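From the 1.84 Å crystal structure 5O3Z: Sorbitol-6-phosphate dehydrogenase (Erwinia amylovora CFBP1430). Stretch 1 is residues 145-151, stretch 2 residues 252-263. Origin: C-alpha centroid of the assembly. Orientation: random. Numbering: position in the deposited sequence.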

# COMPACT_ATOMS: atom_id res chain seq x y z
N SER A 145 12.76 7.02 -5.36
CA SER A 145 12.43 8.26 -4.73
C SER A 145 11.16 8.01 -3.94
O SER A 145 10.35 7.16 -4.31
CB SER A 145 12.17 9.32 -5.78
OG SER A 145 11.70 10.57 -5.22
N LYS A 146 10.93 8.81 -2.92
CA LYS A 146 9.60 8.82 -2.31
C LYS A 146 8.51 9.26 -3.31
O LYS A 146 7.35 8.86 -3.20
CB LYS A 146 9.62 9.67 -1.06
CG LYS A 146 9.85 11.12 -1.28
CD LYS A 146 9.70 11.84 0.04
CE LYS A 146 10.31 13.21 0.05
NZ LYS A 146 9.32 14.18 -0.50
N SER A 147 8.89 9.99 -4.35
CA SER A 147 8.02 10.33 -5.43
C SER A 147 7.58 9.12 -6.24
O SER A 147 6.67 9.29 -7.02
CB SER A 147 8.63 11.43 -6.31
OG SER A 147 8.90 12.60 -5.56
N GLY A 148 8.16 7.95 -6.06
CA GLY A 148 7.63 6.69 -6.56
C GLY A 148 6.68 5.96 -5.63
O GLY A 148 6.24 4.88 -5.93
N LYS A 149 6.44 6.52 -4.45
CA LYS A 149 5.46 6.01 -3.48
C LYS A 149 4.20 6.87 -3.37
O LYS A 149 3.13 6.35 -3.20
CB LYS A 149 6.11 5.98 -2.06
CG LYS A 149 7.25 5.00 -1.94
CD LYS A 149 6.84 3.55 -2.07
CE LYS A 149 5.87 3.12 -1.00
NZ LYS A 149 5.80 1.64 -1.06
N VAL A 150 4.41 8.17 -3.37
CA VAL A 150 3.42 9.24 -3.36
C VAL A 150 3.67 10.23 -4.50
O VAL A 150 4.77 10.75 -4.69
CB VAL A 150 3.42 9.99 -2.02
CG1 VAL A 150 3.18 9.03 -0.95
CG2 VAL A 150 4.72 10.61 -1.66
N GLY A 151 2.61 10.50 -5.25
CA GLY A 151 2.65 11.38 -6.38
C GLY A 151 3.03 12.78 -5.92
O GLY A 151 2.87 13.11 -4.75
N GLN A 252 11.02 -5.60 -3.76
CA GLN A 252 10.66 -4.60 -2.78
C GLN A 252 10.89 -3.10 -3.11
O GLN A 252 11.77 -2.72 -3.88
CB GLN A 252 11.30 -4.96 -1.42
CG GLN A 252 11.03 -6.35 -0.88
CD GLN A 252 9.58 -6.67 -0.71
OE1 GLN A 252 8.83 -5.93 -0.04
NE2 GLN A 252 9.14 -7.75 -1.31
N SER A 253 10.01 -2.26 -2.59
CA SER A 253 10.22 -0.82 -2.55
C SER A 253 10.65 -0.55 -1.16
O SER A 253 9.83 -0.63 -0.24
CB SER A 253 8.93 -0.08 -2.89
OG SER A 253 8.41 -0.46 -4.16
N ILE A 254 11.95 -0.29 -0.95
CA ILE A 254 12.52 -0.16 0.39
C ILE A 254 12.61 1.32 0.74
O ILE A 254 13.30 2.07 0.10
CB ILE A 254 13.92 -0.78 0.41
CG1 ILE A 254 13.91 -2.26 0.12
CG2 ILE A 254 14.58 -0.53 1.72
CD1 ILE A 254 12.90 -3.15 0.89
N ASN A 255 11.85 1.78 1.73
CA ASN A 255 11.88 3.16 2.05
C ASN A 255 13.14 3.53 2.79
O ASN A 255 13.58 2.79 3.69
CB ASN A 255 10.66 3.52 2.92
CG ASN A 255 9.37 3.34 2.18
OD1 ASN A 255 8.40 2.72 2.67
ND2 ASN A 255 9.33 3.83 1.02
N VAL A 256 13.68 4.70 2.48
CA VAL A 256 14.85 5.23 3.15
C VAL A 256 14.54 6.66 3.31
O VAL A 256 15.05 7.57 2.57
CB VAL A 256 16.13 5.02 2.28
CG1 VAL A 256 17.35 5.46 3.04
CG2 VAL A 256 16.27 3.54 1.91
N THR A 257 13.63 6.92 4.26
CA THR A 257 12.94 8.21 4.29
C THR A 257 12.89 8.88 5.66
O THR A 257 12.26 9.91 5.80
CB THR A 257 11.46 8.17 3.75
OG1 THR A 257 10.53 7.55 4.70
CG2 THR A 257 11.32 7.58 2.31
N GLY A 258 13.57 8.31 6.64
CA GLY A 258 13.47 8.84 8.05
C GLY A 258 12.08 8.82 8.59
O GLY A 258 11.71 9.66 9.43
N GLY A 259 11.29 7.84 8.13
CA GLY A 259 9.89 7.72 8.51
C GLY A 259 8.84 8.60 7.87
O GLY A 259 7.66 8.55 8.26
N GLN A 260 9.23 9.41 6.88
CA GLN A 260 8.28 10.19 6.13
C GLN A 260 7.21 9.35 5.44
O GLN A 260 6.05 9.78 5.37
CB GLN A 260 9.01 11.11 5.08
CG GLN A 260 8.06 12.18 4.56
CD GLN A 260 8.69 13.31 3.78
OE1 GLN A 260 9.93 13.48 3.77
NE2 GLN A 260 7.83 14.10 3.10
N VAL A 261 7.60 8.19 4.93
CA VAL A 261 6.74 7.26 4.18
C VAL A 261 6.82 5.92 4.86
O VAL A 261 7.86 5.41 5.02
CB VAL A 261 7.25 7.04 2.72
CG1 VAL A 261 6.37 6.03 1.98
CG2 VAL A 261 7.26 8.35 1.94
N MET A 262 5.71 5.41 5.35
CA MET A 262 5.71 4.16 6.11
C MET A 262 4.79 3.11 5.46
O MET A 262 4.69 1.96 5.95
CB MET A 262 5.25 4.44 7.51
CG MET A 262 6.28 5.10 8.41
SD MET A 262 5.51 5.54 10.04
CE MET A 262 6.72 6.68 10.71
N PHE A 263 4.24 3.45 4.30
CA PHE A 263 3.47 2.48 3.51
C PHE A 263 4.31 2.02 2.31
O PHE A 263 5.52 2.25 2.29
CB PHE A 263 2.18 3.16 3.03
CG PHE A 263 2.42 4.48 2.29
CD1 PHE A 263 2.58 5.64 2.99
CD2 PHE A 263 2.54 4.51 0.89
CE1 PHE A 263 2.80 6.84 2.36
CE2 PHE A 263 2.73 5.71 0.24
CZ PHE A 263 2.89 6.86 0.98
OXT PHE A 263 3.79 1.48 1.33
O HOH W 1 9.08 16.31 0.88
O HOH W 2 5.85 0.88 -3.87

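The contact joins a short 3-10 segment and the loop after it (stretch 1) to the C-terminal end of the chain (stretch 2), burying 409 Å² summed over both sides. Its polar centre is Lys149, whose side chain runs along stretch 2 and brings its ammonium group to the C-terminal carboxylate of Phe263. Lys149 NZ donates to Phe263 OXT at 3.1 Å, a hydrogen bond that is also a salt bridge, and makes a weak second bond to Phe263 O at 3.4 Å. The same nitrogen donates to water 2 (Lys149 NZ to water O, 2.9 Å), and that water's oxygen lies 2.9 Å from Ser253 OG, so it links the lysine to Ser253. Lys149 NZ thus has three acceptors: two carboxylate oxygens and one water.

Lys146 takes a different course (chi p, t, t, p, against m, m, m, t for Lys149), and Lys146 NZ meets a water rather than a side-chain acceptor. Lys146 NZ donates to the oxygen of water 1 at a short 2.5 Å, and the same oxygen accepts a weak bond from Gln260 NE2 at 3.4 Å. The closest approach of Gln260 to this lysine is Gln260 OE1 to Lys146 CE at 3.7 Å, and no direct hydrogen bond forms, so water, with a weak leg to Gln260, connects the two polar ends.

Asn255 is less well served. Its CA-to-CB bond points sideways, but the amide end comes nearer, with Asn255 ND2 3.8 Å from Lys149 CG. That neighbour is aliphatic, and ND2 is buried by the contact without a partner anywhere in the model. Asn255 OD1 is satisfied elsewhere in the structure; the 2.9 Å approach of Asn255 OD1 to Phe263 O sets two acceptors together and is not a hydrogen bond.

Apolar packing fills in around these groups. Val261 receives both lysines, Lys146 CB at 4.0 Å from Val261 CG2 and Lys149 CB at 4.0 Å from Val261 CG1, while Thr257 CG2 lies 4.3 Å from Lys146 CB. Val150 CG1 sits at the edge of the Phe263 ring, near its plane; the carbonyl Lys149 O also lies at the ring edge, near its plane.

Several backbone groups are satisfied within their own stretch, two of the N-H groups by side-chain hydroxyls. Lys146 O accepts from Lys149 N (2.8 Å) and Val150 N (3.0 Å), and Ser145 O accepts from Gly148 N (2.9 Å), while Ser145 OG takes Ser147 N at 3.0 Å. Across the type I' turn from Thr257 to Gln260, Gln260 N donates to Thr257 O at 3.3 Å; Thr257 OG1 accepts from Val261 N at 3.0 Å, tying the residue after the turn back to its first residue.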